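Local structure of beta-2-microglobulin (Ctenopharyngodon idella, 6LBE) at residues V45-S50 with K67-L72. The protein probably serves as the light chain of bony fish MHC class I, pairing with the heavy chain in peptide presentation. Sequence-based numbering, arbitrary orientation.
Sequences VEIPGS and KYVDFL
In this immunoglobulin C1-set sandwich, the crossover that leaves edge strand 45-46 of one sheet swings over to become strand 51-57 of the other, and on its way it lies against strand 63-71. No direct hydrogen bond joins 45-50 to 67-72; methyl packing, a CA-H...O contact and two waters do the work. V69 is the buried centre. Its CG2, anti to the backbone N, reaches the crossover, meeting I47 CG2 at 4.0 Å as the two side chains cross obliquely, and lying 3.8 Å from P48 O. L40 of strand 36-42 also packs on V69, so this valine bridges the two sheets. G49 turns the chain at phi 94°, psi 21°, a left-handed backbone conformation readily adopted by glycine. Beyond the turn S50 comes in beside V69, its CA 3.2 Å from Y68 O with a bent angle of 127° at the hydrogen, just before T51 takes up backbone pairing with Y68. S50 CB and OG rest alongside the K67 chain, OG 3.6 Å from CD. That chain bends at chi3, and NZ is hydrogen-bonded to I38 O. A water donates to E46 OE2 at 2.5 Å, also bonds S50 OG, and weakly accepts from K67 NZ, so the E46 and K67 charges may be loosely coupled through it. The second water donates to G49 O at 2.9 Å and, weakly, to Y68 O.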
loop_
_atom_site.group_PDB
_atom_site.type_symbol
_atom_site.label_atom_id
_atom_site.label_comp_id
_atom_site.label_asym_id
_atom_site.label_seq_id
_atom_site.Cartn_x
_atom_site.Cartn_y
_atom_site.Cartn_z
ATOM N N VAL B 45 -3.068 -18.835 19.643
ATOM C CA VAL B 45 -1.632 -19.030 19.784
ATOM C C VAL B 45 -0.956 -18.441 18.569
ATOM O O VAL B 45 -1.253 -18.844 17.439
ATOM C CB VAL B 45 -1.261 -20.507 19.933
ATOM C CG1 VAL B 45 0.255 -20.655 19.810
ATOM C CG2 VAL B 45 -1.792 -21.045 21.259
ATOM N N GLU B 46 -0.041 -17.494 18.808
ATOM C CA GLU B 46 0.681 -16.835 17.730
ATOM C C GLU B 46 1.376 -17.850 16.823
ATOM O O GLU B 46 2.084 -18.747 17.283
ATOM C CB GLU B 46 1.703 -15.857 18.300
ATOM C CG GLU B 46 2.721 -15.424 17.259
ATOM C CD GLU B 46 3.231 -14.022 17.475
ATOM O OE1 GLU B 46 3.656 -13.715 18.609
ATOM O OE2 GLU B 46 3.194 -13.213 16.515
ATOM N N ILE B 47 1.170 -17.703 15.522
ATOM C CA ILE B 47 1.826 -18.562 14.547
ATOM C C ILE B 47 3.240 -18.041 14.311
ATOM O O ILE B 47 3.416 -16.853 13.993
ATOM C CB ILE B 47 1.010 -18.629 13.248
ATOM C CG1 ILE B 47 -0.482 -18.751 13.588
ATOM C CG2 ILE B 47 1.476 -19.796 12.370
ATOM C CD1 ILE B 47 -1.396 -18.790 12.364
ATOM N N PRO B 48 4.274 -18.869 14.464
ATOM C CA PRO B 48 5.637 -18.384 14.227
ATOM C C PRO B 48 5.926 -18.186 12.746
ATOM O O PRO B 48 5.411 -18.904 11.882
ATOM C CB PRO B 48 6.519 -19.497 14.813
ATOM C CG PRO B 48 5.674 -20.679 14.846
ATOM C CD PRO B 48 4.264 -20.205 15.070
ATOM N N GLY B 49 6.789 -17.211 12.467
ATOM C CA GLY B 49 7.310 -17.028 11.126
ATOM C C GLY B 49 6.571 -16.047 10.242
ATOM O O GLY B 49 6.724 -16.105 9.022
ATOM N N SER B 50 5.805 -15.129 10.817
ATOM C CA SER B 50 5.084 -14.119 10.055
ATOM C C SER B 50 5.992 -12.965 9.639
ATOM O O SER B 50 6.990 -12.652 10.298
ATOM C CB SER B 50 3.932 -13.563 10.887
ATOM O OG SER B 50 4.425 -13.010 12.095
ATOM N N LYS B 67 0.530 -8.120 7.357
ATOM C CA LYS B 67 1.237 -9.251 7.942
ATOM C C LYS B 67 0.681 -10.532 7.340
ATOM O O LYS B 67 -0.527 -10.654 7.130
ATOM C CB LYS B 67 1.124 -9.300 9.476
ATOM C CG LYS B 67 1.706 -10.580 10.082
ATOM C CD LYS B 67 1.925 -10.498 11.579
ATOM C CE LYS B 67 2.880 -9.412 11.931
ATOM N NZ LYS B 67 3.382 -9.619 13.314
ATOM N N TYR B 68 1.569 -11.474 7.053
ATOM C CA TYR B 68 1.170 -12.740 6.465
ATOM C C TYR B 68 2.031 -13.865 7.019
ATOM O O TYR B 68 3.125 -13.639 7.553
ATOM C CB TYR B 68 1.285 -12.729 4.943
ATOM C CG TYR B 68 2.655 -12.367 4.439
ATOM C CD1 TYR B 68 3.635 -13.345 4.242
ATOM C CD2 TYR B 68 2.976 -11.049 4.160
ATOM C CE1 TYR B 68 4.892 -13.004 3.771
ATOM C CE2 TYR B 68 4.218 -10.708 3.698
ATOM C CZ TYR B 68 5.168 -11.688 3.500
ATOM O OH TYR B 68 6.399 -11.326 3.029
ATOM N N VAL B 69 1.526 -15.087 6.853
ATOM C CA VAL B 69 2.175 -16.274 7.384
ATOM C C VAL B 69 1.602 -17.473 6.642
ATOM O O VAL B 69 0.444 -17.463 6.222
ATOM C CB VAL B 69 1.959 -16.368 8.916
ATOM C CG1 VAL B 69 0.507 -16.654 9.217
ATOM C CG2 VAL B 69 2.819 -17.423 9.508
ATOM N N ASP B 70 2.425 -18.493 6.443
ATOM C CA ASP B 70 1.885 -19.728 5.901
ATOM C C ASP B 70 0.898 -20.351 6.892
ATOM O O ASP B 70 1.054 -20.246 8.113
ATOM C CB ASP B 70 3.005 -20.716 5.567
ATOM C CG ASP B 70 3.869 -20.268 4.372
ATOM O OD1 ASP B 70 3.533 -19.255 3.711
ATOM O OD2 ASP B 70 4.890 -20.943 4.093
ATOM N N PHE B 71 -0.145 -20.978 6.363
ATOM C CA PHE B 71 -1.040 -21.739 7.215
ATOM C C PHE B 71 -1.700 -22.821 6.374
ATOM O O PHE B 71 -1.602 -22.841 5.141
ATOM C CB PHE B 71 -2.046 -20.817 7.951
ATOM C CG PHE B 71 -3.268 -20.423 7.151
ATOM C CD1 PHE B 71 -3.169 -19.973 5.834
ATOM C CD2 PHE B 71 -4.524 -20.444 7.744
ATOM C CE1 PHE B 71 -4.312 -19.583 5.103
ATOM C CE2 PHE B 71 -5.668 -20.054 7.031
ATOM C CZ PHE B 71 -5.555 -19.622 5.703
ATOM N N LEU B 72 -2.344 -23.759 7.062
ATOM C CA LEU B 72 -3.030 -24.862 6.403
ATOM C C LEU B 72 -4.361 -25.088 7.093
ATOM O O LEU B 72 -4.456 -25.853 8.062
ATOM C CB LEU B 72 -2.193 -26.139 6.435
ATOM C CG LEU B 72 -2.487 -27.323 5.515
ATOM C CD1 LEU B 72 -1.188 -28.077 5.349
ATOM C CD2 LEU B 72 -3.547 -28.217 6.143
HETATM O O HOH W 1 2.349 -12.678 14.261
HETATM O O HOH W 2 6.145 -14.963 6.395
#